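Local coordinates for protein 1-pyrroline-5-carboxylate dehydrogenase (Thermus thermophilus, PDB 1UZB) that probably oxidises glutamate semialdehyde, the open form of 1-pyrroline-5-carboxylate, to glutamate with NAD+, as an aldehyde dehydrogenase of proline breakdown, at residues His250-Phe255 with Gly278-Lys283; Ala69-Ala74 with Glu241-Tyr246; Tyr152-Val157 with Glu168-Pro173; Val172-Gly177 with Phe506-Ala511. All blocks are in the same frame, centred on the assembly; numbering follows the deposited sequence. Where two conformers were deposited one is given.

Contact 1: His250-Phe255 with Gly278-Lys283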
loop_
_atom_site.group_PDB
_atom_site.type_symbol
_atom_site.label_atom_id
_atom_site.label_comp_id
_atom_site.label_asym_id
_atom_site.label_seq_id
_atom_site.Cartn_x
_atom_site.Cartn_y
_atom_site.Cartn_z
ATOM N N HIS A 250 -7.183 38.926 -22.923
ATOM C CA HIS A 250 -6.699 38.379 -24.186
ATOM C C HIS A 250 -7.360 37.051 -24.554
ATOM O O HIS A 250 -7.519 36.168 -23.711
ATOM C CB HIS A 250 -5.181 38.201 -24.104
ATOM C CG HIS A 250 -4.494 38.184 -25.432
ATOM N ND1 HIS A 250 -4.686 37.185 -26.364
ATOM C CD2 HIS A 250 -3.596 39.040 -25.979
ATOM C CE1 HIS A 250 -3.938 37.426 -27.424
ATOM N NE2 HIS A 250 -3.266 38.544 -27.216
ATOM N N PRO A 251 -7.762 36.893 -25.824
ATOM C CA PRO A 251 -8.398 35.633 -26.218
ATOM C C PRO A 251 -7.442 34.442 -26.175
ATOM O O PRO A 251 -7.880 33.295 -26.102
ATOM C CB PRO A 251 -8.895 35.923 -27.634
ATOM C CG PRO A 251 -7.901 36.928 -28.142
ATOM C CD PRO A 251 -7.727 37.842 -26.952
ATOM N N ARG A 252 -6.140 34.716 -26.200
ATOM C CA ARG A 252 -5.144 33.648 -26.188
ATOM C C ARG A 252 -4.481 33.360 -24.839
ATOM O O ARG A 252 -3.479 32.645 -24.775
ATOM C CB ARG A 252 -4.073 33.922 -27.246
ATOM C CG ARG A 252 -4.612 33.949 -28.669
ATOM C CD ARG A 252 -5.236 32.615 -29.053
ATOM N NE ARG A 252 -4.266 31.524 -29.008
ATOM C CZ ARG A 252 -4.546 30.261 -29.313
ATOM N NH1 ARG A 252 -5.771 29.922 -29.690
ATOM N NH2 ARG A 252 -3.598 29.334 -29.240
ATOM N N ILE A 253 -5.018 33.930 -23.768
ATOM C CA ILE A 253 -4.496 33.651 -22.433
ATOM C C ILE A 253 -5.372 32.513 -21.905
ATOM O O ILE A 253 -6.600 32.623 -21.868
ATOM C CB ILE A 253 -4.568 34.903 -21.522
ATOM C CG1 ILE A 253 -3.284 35.718 -21.689
ATOM C CG2 ILE A 253 -4.762 34.505 -20.063
ATOM C CD1 ILE A 253 -2.035 35.043 -21.119
ATOM N N ARG A 254 -4.737 31.409 -21.518
ATOM C CA ARG A 254 -5.467 30.229 -21.053
ATOM C C ARG A 254 -5.917 30.256 -19.599
ATOM O O ARG A 254 -6.985 29.743 -19.262
ATOM C CB ARG A 254 -4.623 28.972 -21.298
ATOM C CG ARG A 254 -5.353 27.661 -21.021
ATOM C CD ARG A 254 -6.467 27.443 -22.027
ATOM N NE ARG A 254 -7.338 26.306 -21.735
ATOM C CZ ARG A 254 -8.327 26.325 -20.849
ATOM N NH1 ARG A 254 -9.074 25.245 -20.670
ATOM N NH2 ARG A 254 -8.571 27.419 -20.135
ATOM N N PHE A 255 -5.094 30.831 -18.732
ATOM C CA PHE A 255 -5.432 30.909 -17.321
ATOM C C PHE A 255 -4.814 32.133 -16.690
ATOM O O PHE A 255 -3.871 32.716 -17.228
ATOM C CB PHE A 255 -4.963 29.653 -16.568
ATOM C CG PHE A 255 -3.471 29.426 -16.607
ATOM C CD1 PHE A 255 -2.900 28.648 -17.607
ATOM C CD2 PHE A 255 -2.634 29.994 -15.644
ATOM C CE1 PHE A 255 -1.523 28.433 -17.651
ATOM C CE2 PHE A 255 -1.254 29.784 -15.681
ATOM C CZ PHE A 255 -0.698 29.002 -16.686
ATOM N N GLY A 278 -12.807 35.582 -30.633
ATOM C CA GLY A 278 -11.885 34.583 -31.149
ATOM C C GLY A 278 -11.413 33.555 -30.133
ATOM O O GLY A 278 -10.736 32.596 -30.491
ATOM N N GLN A 279 -11.773 33.750 -28.868
ATOM C CA GLN A 279 -11.371 32.842 -27.798
ATOM C C GLN A 279 -11.982 31.456 -28.004
ATOM O O GLN A 279 -13.162 31.333 -28.331
ATOM C CB GLN A 279 -11.811 33.432 -26.461
ATOM C CG GLN A 279 -11.243 32.760 -25.229
ATOM C CD GLN A 279 -11.637 33.509 -23.977
ATOM O OE1 GLN A 279 -11.425 34.722 -23.879
ATOM N NE2 GLN A 279 -12.221 32.804 -23.015
ATOM N N THR A 280 -11.181 30.413 -27.790
ATOM C CA THR A 280 -11.646 29.043 -27.994
ATOM C C THR A 280 -11.640 28.149 -26.757
ATOM O O THR A 280 -11.481 26.931 -26.860
ATOM C CB THR A 280 -10.823 28.351 -29.095
ATOM O OG1 THR A 280 -9.435 28.400 -28.752
ATOM C CG2 THR A 280 -11.037 29.047 -30.435
ATOM N N TRP A 281 -11.818 28.750 -25.588
ATOM C CA TRP A 281 -11.861 27.988 -24.347
ATOM C C TRP A 281 -12.474 28.804 -23.230
ATOM O O TRP A 281 -12.684 30.013 -23.369
ATOM C CB TRP A 281 -10.453 27.545 -23.920
ATOM C CG TRP A 281 -9.443 28.661 -23.828
ATOM C CD1 TRP A 281 -9.476 29.751 -22.997
ATOM C CD2 TRP A 281 -8.244 28.784 -24.598
ATOM N NE1 TRP A 281 -8.368 30.541 -23.206
ATOM C CE2 TRP A 281 -7.596 29.969 -24.184
ATOM C CE3 TRP A 281 -7.651 28.005 -25.598
ATOM C CZ2 TRP A 281 -6.382 30.394 -24.739
ATOM C CZ3 TRP A 281 -6.444 28.429 -26.150
ATOM C CH2 TRP A 281 -5.824 29.612 -25.718
ATOM N N PHE A 282 -12.779 28.127 -22.130
ATOM C CA PHE A 282 -13.315 28.780 -20.952
ATOM C C PHE A 282 -12.094 29.010 -20.066
ATOM O O PHE A 282 -11.450 28.062 -19.615
ATOM C CB PHE A 282 -14.328 27.878 -20.236
ATOM C CG PHE A 282 -15.632 27.724 -20.970
ATOM C CD1 PHE A 282 -15.777 26.789 -21.992
ATOM C CD2 PHE A 282 -16.715 28.534 -20.646
ATOM C CE1 PHE A 282 -16.983 26.669 -22.681
ATOM C CE2 PHE A 282 -17.922 28.423 -21.326
ATOM C CZ PHE A 282 -18.059 27.489 -22.347
ATOM N N LYS A 283 -11.757 30.272 -19.840
ATOM C CA LYS A 283 -10.603 30.615 -19.021
ATOM C C LYS A 283 -10.724 30.197 -17.568
ATOM O O LYS A 283 -11.806 30.235 -16.980
ATOM C CB LYS A 283 -10.366 32.124 -19.041
ATOM C CG LYS A 283 -9.872 32.673 -20.349
ATOM C CD LYS A 283 -9.813 34.188 -20.288
ATOM C CE LYS A 283 -9.156 34.747 -21.528
ATOM N NZ LYS A 283 -9.273 36.229 -21.580
HETATM O O HOH W 1 -8.371 30.973 -27.436
HETATM O O HOH W 2 -8.056 32.092 -30.179
HETATM O O HOH W 3 -11.631 25.395 -19.250
#

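Contact 2: Ala69-Ala74 with Glu241-Tyr246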
loop_
_atom_site.group_PDB
_atom_site.type_symbol
_atom_site.label_atom_id
_atom_site.label_comp_id
_atom_site.label_asym_id
_atom_site.label_seq_id
_atom_site.Cartn_x
_atom_site.Cartn_y
_atom_site.Cartn_z
ATOM N N ALA A 69 12.917 47.750 -16.911
ATOM C CA ALA A 69 12.297 48.110 -18.174
ATOM C C ALA A 69 10.800 48.159 -17.882
ATOM O O ALA A 69 10.349 47.681 -16.838
ATOM C CB ALA A 69 12.601 47.057 -19.229
ATOM N N LYS A 70 10.034 48.741 -18.796
ATOM C CA LYS A 70 8.593 48.855 -18.622
ATOM C C LYS A 70 7.899 48.220 -19.815
ATOM O O LYS A 70 8.074 48.663 -20.950
ATOM C CB LYS A 70 8.195 50.327 -18.506
ATOM C CG LYS A 70 6.710 50.554 -18.287
ATOM C CD LYS A 70 6.386 52.036 -18.250
ATOM C CE LYS A 70 4.892 52.273 -18.122
ATOM N NZ LYS A 70 4.570 53.728 -18.139
ATOM N N ALA A 71 7.117 47.180 -19.555
ATOM C CA ALA A 71 6.413 46.477 -20.614
ATOM C C ALA A 71 5.107 47.152 -20.996
ATOM O O ALA A 71 4.413 47.723 -20.151
ATOM C CB ALA A 71 6.142 45.035 -20.194
ATOM N N GLY A 72 4.795 47.082 -22.285
ATOM C CA GLY A 72 3.564 47.643 -22.808
ATOM C C GLY A 72 2.838 46.509 -23.504
ATOM O O GLY A 72 3.235 45.351 -23.370
ATOM N N LYS A 73 1.786 46.824 -24.251
ATOM C CA LYS A 73 1.029 45.796 -24.954
ATOM C C LYS A 73 1.894 45.013 -25.941
ATOM O O LYS A 73 1.760 43.796 -26.063
ATOM C CB LYS A 73 -0.160 46.421 -25.688
ATOM C CG LYS A 73 -1.204 47.020 -24.761
ATOM C CD LYS A 73 -2.369 47.599 -25.544
ATOM C CE LYS A 73 -3.447 48.135 -24.619
ATOM N NZ LYS A 73 -4.589 48.706 -25.386
ATOM N N ALA A 74 2.783 45.708 -26.646
ATOM C CA ALA A 74 3.657 45.058 -27.616
ATOM C C ALA A 74 4.516 43.981 -26.956
ATOM O O ALA A 74 4.614 42.859 -27.455
ATOM C CB ALA A 74 4.548 46.093 -28.296
ATOM N N GLU A 241 -2.583 49.410 -15.031
ATOM C CA GLU A 241 -3.336 48.238 -15.465
ATOM C C GLU A 241 -3.096 47.784 -16.906
ATOM O O GLU A 241 -3.581 46.728 -17.305
ATOM C CB GLU A 241 -4.835 48.497 -15.283
ATOM C CG GLU A 241 -5.239 48.917 -13.880
ATOM C CD GLU A 241 -6.729 49.168 -13.757
ATOM O OE1 GLU A 241 -7.254 50.021 -14.503
ATOM O OE2 GLU A 241 -7.378 48.512 -12.915
ATOM N N GLU A 242 -2.352 48.565 -17.683
ATOM C CA GLU A 242 -2.105 48.220 -19.084
ATOM C C GLU A 242 -1.754 46.759 -19.362
ATOM O O GLU A 242 -2.514 46.053 -20.024
ATOM C CB GLU A 242 -1.010 49.112 -19.680
ATOM C CG GLU A 242 -0.779 48.852 -21.167
ATOM C CD GLU A 242 0.301 49.729 -21.775
ATOM O OE1 GLU A 242 0.540 49.607 -22.995
ATOM O OE2 GLU A 242 0.912 50.535 -21.042
ATOM N N VAL A 243 -0.603 46.311 -18.872
ATOM C CA VAL A 243 -0.166 44.937 -19.104
ATOM C C VAL A 243 -1.147 43.893 -18.573
ATOM O O VAL A 243 -1.532 42.972 -19.293
ATOM C CB VAL A 243 1.217 44.669 -18.470
ATOM C CG1 VAL A 243 1.609 43.212 -18.682
ATOM C CG2 VAL A 243 2.260 45.590 -19.087
ATOM N N GLY A 244 -1.546 44.041 -17.315
ATOM C CA GLY A 244 -2.467 43.092 -16.713
ATOM C C GLY A 244 -3.806 42.991 -17.416
ATOM O O GLY A 244 -4.309 41.891 -17.658
ATOM N N ALA A 245 -4.393 44.136 -17.745
ATOM C CA ALA A 245 -5.683 44.156 -18.419
ATOM C C ALA A 245 -5.588 43.495 -19.790
ATOM O O ALA A 245 -6.433 42.682 -20.160
ATOM C CB ALA A 245 -6.173 45.592 -18.567
ATOM N N TYR A 246 -4.549 43.846 -20.538
ATOM C CA TYR A 246 -4.345 43.299 -21.871
ATOM C C TYR A 246 -4.281 41.770 -21.862
ATOM O O TYR A 246 -4.887 41.110 -22.707
ATOM C CB TYR A 246 -3.055 43.865 -22.470
ATOM C CG TYR A 246 -2.786 43.425 -23.890
ATOM C CD1 TYR A 246 -3.518 43.952 -24.956
ATOM C CD2 TYR A 246 -1.801 42.481 -24.169
ATOM C CE1 TYR A 246 -3.271 43.548 -26.265
ATOM C CE2 TYR A 246 -1.548 42.067 -25.475
ATOM C CZ TYR A 246 -2.286 42.606 -26.519
ATOM O OH TYR A 246 -2.034 42.213 -27.815
#

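Contact 3: Tyr152-Val157 with Glu168-Pro173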
loop_
_atom_site.group_PDB
_atom_site.type_symbol
_atom_site.label_atom_id
_atom_site.label_comp_id
_atom_site.label_asym_id
_atom_site.label_seq_id
_atom_site.Cartn_x
_atom_site.Cartn_y
_atom_site.Cartn_z
ATOM N N TYR A 152 1.253 13.439 -10.513
ATOM C CA TYR A 152 0.313 13.561 -11.625
ATOM C C TYR A 152 0.870 13.004 -12.930
ATOM O O TYR A 152 0.247 13.149 -13.982
ATOM C CB TYR A 152 -0.055 15.033 -11.857
ATOM C CG TYR A 152 -0.816 15.680 -10.725
ATOM C CD1 TYR A 152 -0.149 16.301 -9.672
ATOM C CD2 TYR A 152 -2.209 15.660 -10.702
ATOM C CE1 TYR A 152 -0.854 16.887 -8.618
ATOM C CE2 TYR A 152 -2.923 16.243 -9.660
ATOM C CZ TYR A 152 -2.241 16.853 -8.622
ATOM O OH TYR A 152 -2.947 17.431 -7.593
ATOM N N ARG A 153 2.030 12.359 -12.870
ATOM C CA ARG A 153 2.665 11.849 -14.083
ATOM C C ARG A 153 1.893 10.784 -14.859
ATOM O O ARG A 153 1.132 10.001 -14.296
ATOM C CB ARG A 153 4.081 11.351 -13.765
ATOM C CG ARG A 153 4.165 10.000 -13.078
ATOM C CD ARG A 153 5.597 9.735 -12.627
ATOM N NE ARG A 153 5.831 8.345 -12.244
ATOM C CZ ARG A 153 5.995 7.345 -13.105
ATOM N NH1 ARG A 153 5.953 7.577 -14.410
ATOM N NH2 ARG A 153 6.208 6.113 -12.664
ATOM N N TYR A 154 2.115 10.779 -16.170
ATOM C CA TYR A 154 1.466 9.861 -17.104
ATOM C C TYR A 154 1.619 8.376 -16.779
ATOM O O TYR A 154 2.738 7.893 -16.611
ATOM C CB TYR A 154 2.017 10.121 -18.511
ATOM C CG TYR A 154 1.529 9.157 -19.570
ATOM C CD1 TYR A 154 2.298 8.057 -19.952
ATOM C CD2 TYR A 154 0.297 9.349 -20.192
ATOM C CE1 TYR A 154 1.849 7.172 -20.933
ATOM C CE2 TYR A 154 -0.162 8.473 -21.169
ATOM C CZ TYR A 154 0.618 7.389 -21.536
ATOM O OH TYR A 154 0.171 6.526 -22.513
ATOM N N PRO A 155 0.500 7.640 -16.629
ATOM C CA PRO A 155 -0.929 7.987 -16.702
ATOM C C PRO A 155 -1.401 7.906 -15.247
ATOM O O PRO A 155 -1.478 6.819 -14.675
ATOM C CB PRO A 155 -1.514 6.862 -17.558
ATOM C CG PRO A 155 -0.314 6.074 -18.075
ATOM C CD PRO A 155 0.672 6.217 -16.975
ATOM N N ALA A 156 -1.729 9.046 -14.653
ATOM C CA ALA A 156 -2.094 9.078 -13.238
ATOM C C ALA A 156 -3.524 8.813 -12.783
ATOM O O ALA A 156 -3.759 8.671 -11.585
ATOM C CB ALA A 156 -1.629 10.405 -12.647
ATOM N N VAL A 157 -4.477 8.721 -13.699
ATOM C CA VAL A 157 -5.862 8.532 -13.280
ATOM C C VAL A 157 -6.341 7.105 -13.024
ATOM O O VAL A 157 -6.129 6.198 -13.829
ATOM C CB VAL A 157 -6.816 9.199 -14.284
ATOM C CG1 VAL A 157 -8.244 9.131 -13.763
ATOM C CG2 VAL A 157 -6.392 10.645 -14.518
ATOM N N GLU A 168 -7.209 4.463 -20.674
ATOM C CA GLU A 168 -6.160 5.242 -20.047
ATOM C C GLU A 168 -6.513 6.713 -19.932
ATOM O O GLU A 168 -6.758 7.377 -20.937
ATOM C CB GLU A 168 -4.895 5.083 -20.887
ATOM C CG GLU A 168 -3.637 5.689 -20.320
ATOM C CD GLU A 168 -2.478 5.518 -21.273
ATOM O OE1 GLU A 168 -2.384 6.304 -22.238
ATOM O OE2 GLU A 168 -1.679 4.580 -21.073
ATOM N N SER A 169 -6.556 7.213 -18.702
ATOM C CA SER A 169 -6.836 8.622 -18.460
ATOM C C SER A 169 -5.576 9.260 -17.887
ATOM O O SER A 169 -4.877 8.666 -17.053
ATOM C CB SER A 169 -8.016 8.786 -17.502
ATOM O OG SER A 169 -9.235 8.564 -18.194
ATOM N N PHE A 170 -5.276 10.468 -18.349
ATOM C CA PHE A 170 -4.080 11.163 -17.910
ATOM C C PHE A 170 -4.246 12.671 -17.974
ATOM O O PHE A 170 -5.134 13.188 -18.654
ATOM C CB PHE A 170 -2.873 10.730 -18.759
ATOM C CG PHE A 170 -3.086 10.859 -20.245
ATOM C CD1 PHE A 170 -3.652 9.819 -20.984
ATOM C CD2 PHE A 170 -2.702 12.014 -20.912
ATOM C CE1 PHE A 170 -3.827 9.935 -22.366
ATOM C CE2 PHE A 170 -2.873 12.137 -22.289
ATOM C CZ PHE A 170 -3.434 11.094 -23.017
ATOM N N TYR A 171 -3.377 13.372 -17.257
ATOM C CA TYR A 171 -3.415 14.822 -17.217
ATOM C C TYR A 171 -2.473 15.475 -18.208
ATOM O O TYR A 171 -1.423 14.927 -18.560
ATOM C CB TYR A 171 -3.072 15.327 -15.815
ATOM C CG TYR A 171 -4.018 14.836 -14.754
ATOM C CD1 TYR A 171 -3.612 13.892 -13.813
ATOM C CD2 TYR A 171 -5.329 15.303 -14.702
ATOM C CE1 TYR A 171 -4.493 13.420 -12.846
ATOM C CE2 TYR A 171 -6.218 14.840 -13.739
ATOM C CZ TYR A 171 -5.792 13.899 -12.815
ATOM O OH TYR A 171 -6.666 13.438 -11.859
ATOM N N VAL A 172 -2.871 16.657 -18.657
ATOM C CA VAL A 172 -2.061 17.434 -19.570
ATOM C C VAL A 172 -2.179 18.896 -19.164
ATOM O O VAL A 172 -3.210 19.327 -18.642
ATOM C CB VAL A 172 -2.515 17.226 -21.026
ATOM C CG1 VAL A 172 -2.406 15.752 -21.363
ATOM C CG2 VAL A 172 -3.945 17.702 -21.221
ATOM N N PRO A 173 -1.104 19.670 -19.351
ATOM C CA PRO A 173 -1.128 21.089 -18.991
ATOM C C PRO A 173 -2.084 21.868 -19.890
ATOM O O PRO A 173 -2.444 21.408 -20.976
ATOM C CB PRO A 173 0.333 21.508 -19.146
ATOM C CG PRO A 173 0.824 20.610 -20.239
ATOM C CD PRO A 173 0.213 19.278 -19.883
HETATM O O HOH W 4 -1.289 11.739 -15.934
HETATM O O HOH W 5 -5.294 5.978 -16.376
#

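Contact 4: Val172-Gly177 with Phe506-Ala511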
loop_
_atom_site.group_PDB
_atom_site.type_symbol
_atom_site.label_atom_id
_atom_site.label_comp_id
_atom_site.label_asym_id
_atom_site.label_seq_id
_atom_site.Cartn_x
_atom_site.Cartn_y
_atom_site.Cartn_z
ATOM N N VAL A 172 -2.871 16.657 -18.657
ATOM C CA VAL A 172 -2.061 17.434 -19.570
ATOM C C VAL A 172 -2.179 18.896 -19.164
ATOM O O VAL A 172 -3.210 19.327 -18.642
ATOM C CB VAL A 172 -2.515 17.226 -21.026
ATOM C CG1 VAL A 172 -2.406 15.752 -21.363
ATOM C CG2 VAL A 172 -3.945 17.702 -21.221
ATOM N N PRO A 173 -1.104 19.670 -19.351
ATOM C CA PRO A 173 -1.128 21.089 -18.991
ATOM C C PRO A 173 -2.084 21.868 -19.890
ATOM O O PRO A 173 -2.444 21.408 -20.976
ATOM C CB PRO A 173 0.333 21.508 -19.146
ATOM C CG PRO A 173 0.824 20.610 -20.239
ATOM C CD PRO A 173 0.213 19.278 -19.883
ATOM N N LEU A 174 -2.485 23.047 -19.428
ATOM C CA LEU A 174 -3.436 23.891 -20.145
ATOM C C LEU A 174 -2.858 24.722 -21.283
ATOM O O LEU A 174 -3.436 24.773 -22.368
ATOM C CB LEU A 174 -4.134 24.827 -19.157
ATOM C CG LEU A 174 -4.823 24.173 -17.957
ATOM C CD1 LEU A 174 -5.314 25.245 -16.994
ATOM C CD2 LEU A 174 -5.971 23.309 -18.447
ATOM N N GLY A 175 -1.738 25.390 -21.031
ATOM C CA GLY A 175 -1.129 26.218 -22.056
ATOM C C GLY A 175 -0.358 27.368 -21.444
ATOM O O GLY A 175 0.308 27.199 -20.425
ATOM N N ALA A 176 -0.444 28.536 -22.075
ATOM C CA ALA A 176 0.243 29.730 -21.595
ATOM C C ALA A 176 -0.728 30.580 -20.790
ATOM O O ALA A 176 -1.851 30.840 -21.230
ATOM C CB ALA A 176 0.790 30.536 -22.773
ATOM N N GLY A 177 -0.289 31.010 -19.610
ATOM C CA GLY A 177 -1.133 31.829 -18.758
ATOM C C GLY A 177 -0.391 33.011 -18.170
ATOM O O GLY A 177 0.813 33.176 -18.377
ATOM N N PHE A 506 -4.002 23.450 -12.701
ATOM C CA PHE A 506 -3.333 23.809 -13.944
ATOM C C PHE A 506 -3.232 22.650 -14.930
ATOM O O PHE A 506 -2.374 22.640 -15.818
ATOM C CB PHE A 506 -1.948 24.371 -13.615
ATOM C CG PHE A 506 -2.003 25.509 -12.633
ATOM C CD1 PHE A 506 -1.891 25.278 -11.265
ATOM C CD2 PHE A 506 -2.252 26.803 -13.070
ATOM C CE1 PHE A 506 -2.029 26.320 -10.350
ATOM C CE2 PHE A 506 -2.391 27.850 -12.165
ATOM C CZ PHE A 506 -2.280 27.608 -10.802
ATOM N N LEU A 507 -4.143 21.691 -14.784
ATOM C CA LEU A 507 -4.187 20.508 -15.633
ATOM C C LEU A 507 -5.610 20.197 -16.079
ATOM O O LEU A 507 -6.578 20.574 -15.416
ATOM C CB LEU A 507 -3.675 19.289 -14.859
ATOM C CG LEU A 507 -2.225 19.297 -14.386
ATOM C CD1 LEU A 507 -2.019 18.204 -13.346
ATOM C CD2 LEU A 507 -1.300 19.095 -15.578
ATOM N N GLU A 508 -5.723 19.517 -17.214
ATOM C CA GLU A 508 -7.011 19.056 -17.703
ATOM C C GLU A 508 -6.809 17.563 -17.968
ATOM O O GLU A 508 -5.669 17.102 -18.089
ATOM C CB GLU A 508 -7.481 19.837 -18.946
ATOM C CG GLU A 508 -6.526 19.970 -20.117
ATOM C CD GLU A 508 -7.043 20.974 -21.144
ATOM O OE1 GLU A 508 -8.188 21.453 -20.985
ATOM O OE2 GLU A 508 -6.315 21.284 -22.110
ATOM N N MET A 509 -7.897 16.802 -18.023
ATOM C CA MET A 509 -7.800 15.357 -18.202
ATOM C C MET A 509 -8.292 14.839 -19.543
ATOM O O MET A 509 -9.301 15.306 -20.072
ATOM C CB MET A 509 -8.582 14.649 -17.091
ATOM C CG MET A 509 -8.330 13.145 -17.015
ATOM S SD MET A 509 -9.590 12.220 -16.092
ATOM C CE MET A 509 -9.462 12.953 -14.473
ATOM N N LYS A 510 -7.572 13.852 -20.072
ATOM C CA LYS A 510 -7.932 13.209 -21.329
ATOM C C LYS A 510 -8.138 11.718 -21.048
ATOM O O LYS A 510 -7.394 11.120 -20.269
ATOM C CB LYS A 510 -6.819 13.394 -22.365
ATOM C CG LYS A 510 -7.166 12.870 -23.757
ATOM C CD LYS A 510 -6.082 13.224 -24.766
ATOM C CE LYS A 510 -6.488 12.803 -26.167
ATOM N NZ LYS A 510 -5.448 13.152 -27.169
ATOM N N ALA A 511 -9.156 11.128 -21.668
ATOM C CA ALA A 511 -9.451 9.705 -21.506
ATOM C C ALA A 511 -9.382 9.061 -22.884
ATOM O O ALA A 511 -10.109 9.458 -23.800
ATOM C CB ALA A 511 -10.838 9.513 -20.904
HETATM O O HOH W 6 -3.941 20.761 -22.996
HETATM O O HOH W 7 -6.051 23.899 -22.610
#

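Contact 1: His250-Phe255 with Gly278-Lys283
The guanidinium of Arg254 lies flat on the indole of Trp281 where two loops run into neighbouring parallel strands, 255-259 and 284-288, of what is probably the Rossmann-type sheet of an aldehyde dehydrogenase. The guanidinium and ring planes differ by 14° and their centres are 4.3 Å apart; CZ is off-centre from the five-membered ring, a cation-pi contact. The Arg254 chain leaves with CG anti to the backbone N (chi1 -172°) and bends at chi2, which sets CD over the indole, 3.5 Å from the centroid of the Trp281 five-membered ring, as a CH-pi contact. Arg252 meets the far rim of the indole, its guanidinium face against CH2 of Trp281 and the planes 51° apart.

Three direct hydrogen bonds join the loops. Trp281 NE1 reaches Ile253 O at 3.0 Å, with the oxygen near the ring plane. Arg254 NH2 donates to Phe282 O at 3.0 Å, and the extended Lys283 brings NZ to His250 O at 2.8 Å while also binding Val248 O. With an alanine in place of Trp281, the Arg254 guanidinium is likely to lose the surface it rests on, and Ile253 O its indole donor. One water donates to Pro251 O at 2.7 Å, accepts from Thr280 N at 2.9 Å and sits over the opposite face of the indole from Arg254 CD, toward the rim.

Contact 2: Ala69-Ala74 with Glu241-Tyr246
Glu242 and Tyr246, one helical turn apart, both start toward Lys73 with CG anti to the backbone N (chi1 -176° and -177°), which lets the carboxylate and the phenol ring approach the same residue. Beyond CG the Glu242 chain is fully extended, and OE1 accepts a hydrogen bond from Lys73 N at 3.3 Å. The bond is bent, 141° at the hydrogen, and the donor stands well above the carboxylate plane. The Tyr246 ring turns one face to Lys73: CB is 4.2 Å from the ring centroid, almost on its normal, in a CH-pi contact, and Lys73 CG comes within 3.8 Å of Tyr246 CD1.

The contact joins the N-terminus of helix 73-90 to the first turn or so of helix 242-248. Gly72 is the N-cap of helix 73-90, and its backbone N is hydrogen-bonded to the Glu75 carboxylate. A carboxylate beside the first backbone N-H of this helix would probably be favoured by the helix dipole. Gly72 CA lies 3.6 Å from Glu242 OE1, a close approach made by a residue with no side chain. The extended Lys73 chain carries NZ past the carboxylate, 5.7 Å from Glu242 OE1, too far for a salt bridge. Farther back along the loop, Val243 CG2 packs 3.2 Å from Ala71 O and 4.1 Å from Ala71 CB. The hydroxyl of Tyr246 is hydrogen-bonded to Glu77, one turn further along helix 73-90.

Contact 3: Tyr152-Val157 with Glu168-Pro173
Tyr154 turns the edge of its ring to the face of Phe170, with centroids 5.2 Å apart and planes at 73°; Phe170 CG lies at that edge, and Pro155 CG, in one of its two conformers, covers the centre of one face of Tyr154. In a second, offset pair the edge of Tyr152, at CD2, points to the face of Tyr171, centroids 5.7 Å apart and planes at 71°. Val157 CG2 lies over a face of Tyr171, 4.1 Å from the centroid, while Ala156 CB is at the edge. These rings hold the loop after helix 128-149 against strand 165-180, part of the projecting beta structure that aldehyde dehydrogenases use to oligomerise.

With CG anti to the backbone N, Tyr154 brings OH to Glu168 OE1 at 2.6 Å, donating on the syn side, 34° out of the carboxylate plane. Glu168 also forms salt bridges to Arg461 of the second subunit and Arg100 of the third, which binds the Tyr154 hydroxyl too. A phenylalanine in place of Tyr154 would probably leave Glu168 OE1 and Arg100 of the third subunit each one mate short. One water accepts hydrogen bonds from Ala156 N and Tyr171 N, both at 3.0 Å, and donates to Tyr152 O.

Contact 4: Val172-Gly177 with Phe506-Ala511
Glu508 reaches over Leu174 and beside Val172 to a pair of waters. Its CB lies 3.8 Å from Leu174 CD2. CG, set between the backbone N and the carbonyl carbon (chi1 52°), packs 3.6 Å from Val172 CG2, and CD then rests 3.7 Å from Leu174 CD2. At the tip, OE2 takes hydrogen bonds from two waters, at 2.6 and 2.7 Å; one of them also donates to Pro173 O and the other to Leu174 O, so the carboxylate is tied to two carbonyls that could not bond to it directly. OE1 has a long, weak ion pair with Arg254. Between the backbones, Val172 N binds Glu508 O at 2.9 Å and Glu508 N binds Val172 O at 2.9 Å, both bonds fairly straight. The two residues thus form an antiparallel hydrogen-bonded pair between strands 165-180 and 507-515, and the parallel ladder from Ala511 to the second subunit continues the sheet, as in the oligomerisation strands of aldehyde dehydrogenases.

How the contacts relate
Contacts 1 and 4 are mostly buried, contacts 2 and 3 only partly. Contacts 3 and 4 share Val172 and Pro173 on strand 165-180, and Phe170 O probably bonds to Lys510 N between them; contact 3 relies on aromatic edges and intersubunit charges, contact 4 on backbone pairing and waters. Contact 1 meets contact 4 where Arg254 N lies 3.0 Å from Ala176 O, and joins loops by a cation-pi stack. These three all touch the second subunit. Contact 2 lies farther off, its centre about 26 Å from that of contact 4; it joins the first turn or so of two helices, and three residues separate it from contact 1 along the chain.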